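Local structure of tryptophan decarboxylase 1 (Oryza sativa subsp. japonica, 6KHO) at residues F415-E426 / R431-R441. The protein decarboxylates L-tryptophan to tryptamine and 5-hydroxy-L-tryptophan to serotonin, using pyridoxal 5'-phosphate as cofactor and working as a homodimer. Sequence-based numbering, arbitrary orientation.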
ATOM      1  N   PHE A 415      26.027  21.392  11.010  1.00 37.29           N
ATOM      2  CA  PHE A 415      25.753  20.856  12.340  1.00 38.97           C
ATOM      3  C   PHE A 415      26.889  19.962  12.835  1.00 46.34           C
ATOM      4  O   PHE A 415      27.225  19.983  14.027  1.00 46.78           O
ATOM      5  CB  PHE A 415      24.441  20.075  12.333  1.00 39.14           C
ATOM      6  CG  PHE A 415      24.046  19.531  13.680  1.00 41.46           C
ATOM      7  CD1 PHE A 415      23.293  20.295  14.550  1.00 37.68           C
ATOM      8  CD2 PHE A 415      24.405  18.248  14.063  1.00 40.82           C
ATOM      9  CE1 PHE A 415      22.910  19.800  15.778  1.00 43.50           C
ATOM     10  CE2 PHE A 415      24.029  17.742  15.298  1.00 38.90           C
ATOM     11  CZ  PHE A 415      23.283  18.519  16.156  1.00 44.10           C
ATOM     12  N   GLU A 416      27.469  19.153  11.943  1.00 42.45           N
ATOM     13  CA  GLU A 416      28.553  18.253  12.338  1.00 46.44           C
ATOM     14  C   GLU A 416      29.770  19.040  12.816  1.00 46.90           C
ATOM     15  O   GLU A 416      30.373  18.714  13.845  1.00 47.54           O
ATOM     16  CB  GLU A 416      28.924  17.337  11.168  1.00 41.94           C
ATOM     17  CG  GLU A 416      30.126  16.433  11.449  1.00 49.48           C
ATOM     18  CD  GLU A 416      30.785  15.900  10.187  1.00 50.19           C
ATOM     19  OE1 GLU A 416      30.247  16.116   9.079  1.00 48.02           O
ATOM     20  OE2 GLU A 416      31.852  15.262  10.303  1.00 51.81           O
ATOM     21  N   ASP A 417      30.138  20.090  12.079  1.00 47.14           N
ATOM     22  CA  ASP A 417      31.271  20.921  12.465  1.00 50.31           C
ATOM     23  C   ASP A 417      30.988  21.737  13.720  1.00 51.87           C
ATOM     24  O   ASP A 417      31.930  22.116  14.423  1.00 50.83           O
ATOM     25  CB  ASP A 417      31.665  21.824  11.297  1.00 49.15           C
ATOM     26  CG  ASP A 417      32.230  21.028  10.121  1.00 54.77           C
ATOM     27  OD1 ASP A 417      32.533  19.825  10.310  1.00 55.97           O
ATOM     28  OD2 ASP A 417      32.372  21.592   9.014  1.00 57.09           O
ATOM     29  N   LEU A 418      29.716  21.996  14.029  1.00 46.32           N
ATOM     30  CA  LEU A 418      29.396  22.626  15.303  1.00 50.64           C
ATOM     31  C   LEU A 418      29.574  21.644  16.455  1.00 51.66           C
ATOM     32  O   LEU A 418      30.087  22.018  17.517  1.00 53.49           O
ATOM     33  CB  LEU A 418      27.976  23.187  15.276  1.00 46.48           C
ATOM     34  CG  LEU A 418      27.752  24.442  14.426  1.00 45.47           C
ATOM     35  CD1 LEU A 418      26.260  24.685  14.247  1.00 46.05           C
ATOM     36  CD2 LEU A 418      28.421  25.675  15.030  1.00 48.67           C
ATOM     37  N   VAL A 419      29.168  20.383  16.267  1.00 49.37           N
ATOM     38  CA  VAL A 419      29.382  19.370  17.299  1.00 52.73           C
ATOM     39  C   VAL A 419      30.872  19.170  17.547  1.00 52.85           C
ATOM     40  O   VAL A 419      31.304  18.989  18.693  1.00 53.06           O
ATOM     41  CB  VAL A 419      28.704  18.040  16.917  1.00 50.71           C
ATOM     42  CG1 VAL A 419      29.120  16.936  17.883  1.00 50.25           C
ATOM     43  CG2 VAL A 419      27.192  18.185  16.920  1.00 48.10           C
ATOM     44  N   ARG A 420      31.679  19.212  16.483  1.00 51.97           N
ATOM     45  CA  ARG A 420      33.109  18.957  16.605  1.00 55.30           C
ATOM     46  C   ARG A 420      33.851  20.096  17.302  1.00 57.76           C
ATOM     47  O   ARG A 420      34.931  19.865  17.856  1.00 60.11           O
ATOM     48  CB  ARG A 420      33.714  18.688  15.220  1.00 55.26           C
ATOM     49  CG  ARG A 420      33.352  17.320  14.624  1.00 48.87           C
ATOM     50  CD  ARG A 420      34.045  17.095  13.284  1.00 50.59           C
ATOM     51  NE  ARG A 420      33.519  15.929  12.569  1.00 49.17           N
ATOM     52  CZ  ARG A 420      33.847  14.671  12.845  1.00 52.62           C
ATOM     53  NH1 ARG A 420      34.705  14.409  13.824  1.00 52.36           N
ATOM     54  NH2 ARG A 420      33.326  13.671  12.144  1.00 49.76           N
ATOM     55  N   GLY A 421      33.294  21.307  17.297  1.00 55.53           N
ATOM     56  CA  GLY A 421      33.861  22.459  17.967  1.00 55.57           C
ATOM     57  C   GLY A 421      33.520  22.587  19.437  1.00 57.69           C
ATOM     58  O   GLY A 421      33.797  23.630  20.036  1.00 61.77           O
ATOM     59  N   ASP A 422      32.923  21.561  20.038  1.00 58.21           N
ATOM     60  CA  ASP A 422      32.538  21.579  21.448  1.00 58.53           C
ATOM     61  C   ASP A 422      33.052  20.290  22.068  1.00 60.01           C
ATOM     62  O   ASP A 422      32.560  19.205  21.744  1.00 60.27           O
ATOM     63  CB  ASP A 422      31.019  21.708  21.609  1.00 56.66           C
ATOM     64  CG  ASP A 422      30.586  22.001  23.050  1.00 58.19           C
ATOM     65  OD1 ASP A 422      30.877  21.190  23.956  1.00 59.03           O
ATOM     66  OD2 ASP A 422      29.927  23.042  23.276  1.00 60.73           O
ATOM     67  N   ASP A 423      34.034  20.411  22.965  1.00 59.98           N
ATOM     68  CA  ASP A 423      34.707  19.236  23.505  1.00 62.21           C
ATOM     69  C   ASP A 423      33.843  18.437  24.467  1.00 59.97           C
ATOM     70  O   ASP A 423      34.272  17.364  24.907  1.00 59.84           O
ATOM     71  CB  ASP A 423      36.007  19.649  24.190  1.00 65.71           C
ATOM     72  CG  ASP A 423      37.116  19.906  23.197  1.00 72.73           C
ATOM     73  OD1 ASP A 423      36.928  20.774  22.312  1.00 74.82           O
ATOM     74  OD2 ASP A 423      38.165  19.228  23.293  1.00 78.03           O
ATOM     75  N   ARG A 424      32.644  18.914  24.802  1.00 55.61           N
ATOM     76  CA  ARG A 424      31.730  18.078  25.567  1.00 56.19           C
ATOM     77  C   ARG A 424      31.088  17.000  24.705  1.00 54.49           C
ATOM     78  O   ARG A 424      30.529  16.037  25.246  1.00 53.03           O
ATOM     79  CB  ARG A 424      30.631  18.925  26.201  1.00 60.04           C
ATOM     80  CG  ARG A 424      31.058  19.813  27.346  1.00 60.14           C
ATOM     81  CD  ARG A 424      29.902  20.707  27.741  1.00 55.31           C
ATOM     82  NE  ARG A 424      29.639  21.718  26.720  1.00 55.49           N
ATOM     83  CZ  ARG A 424      28.563  22.496  26.706  1.00 57.30           C
ATOM     84  NH1 ARG A 424      27.648  22.364  27.653  1.00 54.51           N
ATOM     85  NH2 ARG A 424      28.401  23.399  25.745  1.00 58.92           N
ATOM     86  N   PHE A 425      31.149  17.144  23.385  1.00 55.21           N
ATOM     87  CA  PHE A 425      30.431  16.278  22.464  1.00 55.72           C
ATOM     88  C   PHE A 425      31.408  15.549  21.553  1.00 53.42           C
ATOM     89  O   PHE A 425      32.527  16.013  21.313  1.00 55.13           O
ATOM     90  CB  PHE A 425      29.435  17.091  21.619  1.00 50.22           C
ATOM     91  CG  PHE A 425      28.364  17.765  22.428  1.00 50.11           C
ATOM     92  CD1 PHE A 425      27.203  17.089  22.760  1.00 47.69           C
ATOM     93  CD2 PHE A 425      28.524  19.071  22.863  1.00 51.32           C
ATOM     94  CE1 PHE A 425      26.211  17.703  23.503  1.00 48.90           C
ATOM     95  CE2 PHE A 425      27.541  19.693  23.613  1.00 53.05           C
ATOM     96  CZ  PHE A 425      26.380  19.006  23.937  1.00 51.05           C
ATOM     97  N   GLU A 426      30.967  14.406  21.036  1.00 54.15           N
ATOM     98  CA  GLU A 426      31.709  13.675  20.020  1.00 53.34           C
ATOM     99  C   GLU A 426      30.771  13.263  18.895  1.00 47.92           C
ATOM    100  O   GLU A 426      29.599  12.958  19.133  1.00 47.91           O
ATOM    101  CB  GLU A 426      32.407  12.435  20.597  1.00 53.86           C
ATOM    102  CG  GLU A 426      31.508  11.480  21.366  1.00 54.86           C
ATOM    103  CD  GLU A 426      32.254  10.235  21.834  1.00 59.34           C
ATOM    104  OE1 GLU A 426      33.305   9.925  21.230  1.00 60.59           O
ATOM    105  OE2 GLU A 426      31.792   9.572  22.795  1.00 58.47           O
ATOM    106  N   ARG A 431      29.993  11.099   8.865  1.00 41.16           N
ATOM    107  CA  ARG A 431      28.720  11.479   8.258  1.00 39.93           C
ATOM    108  C   ARG A 431      28.809  11.280   6.748  1.00 38.87           C
ATOM    109  O   ARG A 431      29.627  11.923   6.082  1.00 39.65           O
ATOM    110  CB  ARG A 431      28.369  12.933   8.597  1.00 42.34           C
ATOM    111  CG  ARG A 431      27.107  13.484   7.900  1.00 39.16           C
ATOM    112  CD  ARG A 431      27.158  15.009   7.750  1.00 39.58           C
ATOM    113  NE  ARG A 431      28.385  15.425   7.078  1.00 41.96           N
ATOM    114  CZ  ARG A 431      28.606  15.301   5.771  1.00 46.60           C
ATOM    115  NH1 ARG A 431      27.672  14.784   4.979  1.00 43.10           N
ATOM    116  NH2 ARG A 431      29.766  15.686   5.253  1.00 41.74           N
ATOM    117  N   ASN A 432      27.976  10.383   6.208  1.00 38.85           N
ATOM    118  CA  ASN A 432      27.946  10.148   4.765  1.00 38.00           C
ATOM    119  C   ASN A 432      26.906  10.996   4.041  1.00 36.56           C
ATOM    120  O   ASN A 432      27.123  11.378   2.883  1.00 38.56           O
ATOM    121  CB  ASN A 432      27.667   8.671   4.473  1.00 37.07           C
ATOM    122  CG  ASN A 432      28.813   7.771   4.884  1.00 39.51           C
ATOM    123  OD1 ASN A 432      29.962   8.049   4.563  1.00 38.99           O
ATOM    124  ND2 ASN A 432      28.504   6.696   5.611  1.00 38.96           N
ATOM    125  N   PHE A 433      25.782  11.294   4.689  1.00 35.44           N
ATOM    126  CA  PHE A 433      24.679  11.969   4.013  1.00 36.55           C
ATOM    127  C   PHE A 433      24.189  13.145   4.847  1.00 36.05           C
ATOM    128  O   PHE A 433      24.978  14.045   5.147  1.00 36.53           O
ATOM    129  CB  PHE A 433      23.584  10.946   3.705  1.00 31.34           C
ATOM    130  CG  PHE A 433      24.104   9.749   2.930  1.00 34.80           C
ATOM    131  CD1 PHE A 433      24.447   9.875   1.589  1.00 34.45           C
ATOM    132  CD2 PHE A 433      24.300   8.527   3.554  1.00 31.54           C
ATOM    133  CE1 PHE A 433      24.948   8.789   0.879  1.00 35.45           C
ATOM    134  CE2 PHE A 433      24.799   7.432   2.854  1.00 31.78           C
ATOM    135  CZ  PHE A 433      25.126   7.563   1.513  1.00 34.28           C
ATOM    136  N   ALA A 434      22.909  13.169   5.231  1.00 36.88           N
ATOM    137  CA  ALA A 434      22.371  14.309   5.971  1.00 36.53           C
ATOM    138  C   ALA A 434      22.012  13.948   7.409  1.00 36.87           C
ATOM    139  O   ALA A 434      21.253  14.679   8.057  1.00 37.81           O
ATOM    140  CB  ALA A 434      21.158  14.903   5.249  1.00 33.37           C
ATOM    141  N   LEU A 435      22.543  12.841   7.921  1.00 34.43           N
ATOM    142  CA  LEU A 435      22.326  12.417   9.296  1.00 34.58           C
ATOM    143  C   LEU A 435      23.641  12.516  10.059  1.00 38.26           C
ATOM    144  O   LEU A 435      24.678  12.024   9.592  1.00 36.10           O
ATOM    145  CB  LEU A 435      21.781  10.988   9.357  1.00 34.35           C
ATOM    146  CG  LEU A 435      21.799  10.265  10.712  1.00 37.81           C
ATOM    147  CD1 LEU A 435      20.624  10.706  11.592  1.00 38.29           C
ATOM    148  CD2 LEU A 435      21.794   8.757  10.515  1.00 36.46           C
ATOM    149  N   VAL A 436      23.595  13.150  11.229  1.00 40.87           N
ATOM    150  CA  VAL A 436      24.748  13.269  12.117  1.00 41.73           C
ATOM    151  C   VAL A 436      24.441  12.500  13.394  1.00 40.50           C
ATOM    152  O   VAL A 436      23.396  12.719  14.019  1.00 40.55           O
ATOM    153  CB  VAL A 436      25.074  14.739  12.435  1.00 41.45           C
ATOM    154  CG1 VAL A 436      26.165  14.818  13.495  1.00 42.06           C
ATOM    155  CG2 VAL A 436      25.485  15.479  11.182  1.00 41.58           C
ATOM    156  N   CYS A 437      25.343  11.603  13.783  1.00 40.50           N
ATOM    157  CA  CYS A 437      25.223  10.889  15.047  1.00 41.37           C
ATOM    158  C   CYS A 437      26.218  11.494  16.034  1.00 44.22           C
ATOM    159  O   CYS A 437      27.407  11.611  15.725  1.00 44.04           O
ATOM    160  CB  CYS A 437      25.483   9.390  14.865  1.00 46.03           C
ATOM    161  SG  CYS A 437      24.205   8.459  13.940  1.00 42.83           S
ATOM    162  N   PHE A 438      25.728  11.879  17.211  1.00 43.39           N
ATOM    163  CA  PHE A 438      26.548  12.597  18.175  1.00 43.07           C
ATOM    164  C   PHE A 438      26.091  12.232  19.578  1.00 44.90           C
ATOM    165  O   PHE A 438      24.994  11.699  19.773  1.00 42.09           O
ATOM    166  CB  PHE A 438      26.477  14.119  17.964  1.00 44.74           C
ATOM    167  CG  PHE A 438      25.192  14.745  18.440  1.00 44.63           C
ATOM    168  CD1 PHE A 438      23.997  14.521  17.767  1.00 43.70           C
ATOM    169  CD2 PHE A 438      25.174  15.552  19.565  1.00 46.91           C
ATOM    170  CE1 PHE A 438      22.812  15.091  18.208  1.00 44.67           C
ATOM    171  CE2 PHE A 438      23.990  16.129  20.010  1.00 45.48           C
ATOM    172  CZ  PHE A 438      22.809  15.897  19.333  1.00 44.07           C
ATOM    173  N   ARG A 439      26.951  12.508  20.559  1.00 43.71           N
ATOM    174  CA  ARG A 439      26.562  12.280  21.943  1.00 46.00           C
ATOM    175  C   ARG A 439      27.432  13.110  22.875  1.00 45.06           C
ATOM    176  O   ARG A 439      28.485  13.627  22.489  1.00 45.41           O
ATOM    177  CB  ARG A 439      26.638  10.794  22.315  1.00 46.79           C
ATOM    178  CG  ARG A 439      28.033  10.203  22.373  1.00 47.04           C
ATOM    179  CD  ARG A 439      27.976   8.860  23.083  1.00 51.77           C
ATOM    180  NE  ARG A 439      29.147   8.635  23.925  1.00 61.23           N
ATOM    181  CZ  ARG A 439      29.104   8.070  25.127  1.00 63.62           C
ATOM    182  NH1 ARG A 439      27.943   7.671  25.640  1.00 61.50           N
ATOM    183  NH2 ARG A 439      30.224   7.904  25.817  1.00 71.14           N
ATOM    184  N   ILE A 440      26.942  13.253  24.105  1.00 49.32           N
ATOM    185  CA  ILE A 440      27.731  13.831  25.187  1.00 53.74           C
ATOM    186  C   ILE A 440      28.863  12.867  25.522  1.00 54.55           C
ATOM    187  O   ILE A 440      28.619  11.720  25.916  1.00 55.71           O
ATOM    188  CB  ILE A 440      26.854  14.112  26.415  1.00 54.31           C
ATOM    189  CG1 ILE A 440      25.957  15.331  26.169  1.00 50.34           C
ATOM    190  CG2 ILE A 440      27.720  14.309  27.662  1.00 54.41           C
ATOM    191  CD1 ILE A 440      24.790  15.435  27.141  1.00 49.58           C
ATOM    192  N   ARG A 441      30.101  13.329  25.340  1.00 56.46           N
ATOM    193  CA  ARG A 441      31.305  12.560  25.629  1.00 61.15           C
ATOM    194  C   ARG A 441      31.369  12.176  27.106  1.00 66.05           C
ATOM    195  O   ARG A 441      30.788  12.830  27.976  1.00 64.96           O
ATOM    196  CB  ARG A 441      32.545  13.380  25.264  1.00 60.19           C
ATOM    197  CG  ARG A 441      33.626  12.622  24.532  1.00 64.77           C
ATOM    198  CD  ARG A 441      34.980  13.321  24.661  1.00 67.40           C
ATOM    199  NE  ARG A 441      35.214  14.306  23.605  1.00 70.87           N
ATOM    200  CZ  ARG A 441      35.448  14.010  22.324  1.00 71.11           C
ATOM    201  NH1 ARG A 441      35.483  12.741  21.919  1.00 67.92           N
ATOM    202  NH2 ARG A 441      35.650  14.986  21.443  1.00 66.13           N
TER
HETATM  203  O   HOH W   1      32.121  12.905   9.212  1.00 44.39           O
HETATM  204  O   HOH W   2      31.857  16.382   7.146  1.00 49.33           O
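F415 drives its ring edge, CZ foremost, into one face of F438 in a T-shaped stack with centroids 5.4 Å apart and planes at 78°; V436 CG1 lies against the F415 edge, and F425 CD1 meets the F438 ring at its rim. Placing CG between the backbone N and the carbonyl carbon (chi1 75°) brings the F438 ring to F415 CZ. Separately, V419 CG1 packs on F438 CB at 3.9 Å. The R431 guanidinium takes E416 OE1 at its edge, NE donating over 2.8 Å nearly in plane, although the carboxylate is turned well away from it. E416 OE2 receives both NE and NH2 of R420, and two waters link the carboxylate to R431 N and NH2. A leucine in place of E416 would probably leave R420 and R431 without their shared anion and both waters without this carboxylate as acceptor. Farther along, E426 and R439 run side by side, and R439 NE donates to E426 OE2 at 3.0 Å, almost straight (177°). R441 lays one guanidinium face over the F425-E426 backbone, its NH1 in a long salt bridge to E426 OE1. Reciprocal E426-R439 backbone bonds zip up the antiparallel hairpin 425-427/435-440 of the small C-terminal domain of this fold-type I decarboxylase, packing away from the cofactor. Helix 386-420 lies across the sheet face carrying V436 and F438, where F415 also stacks on F486 of strand 481-487, while W502 of helix 495-513 meets F425 edge-to-face.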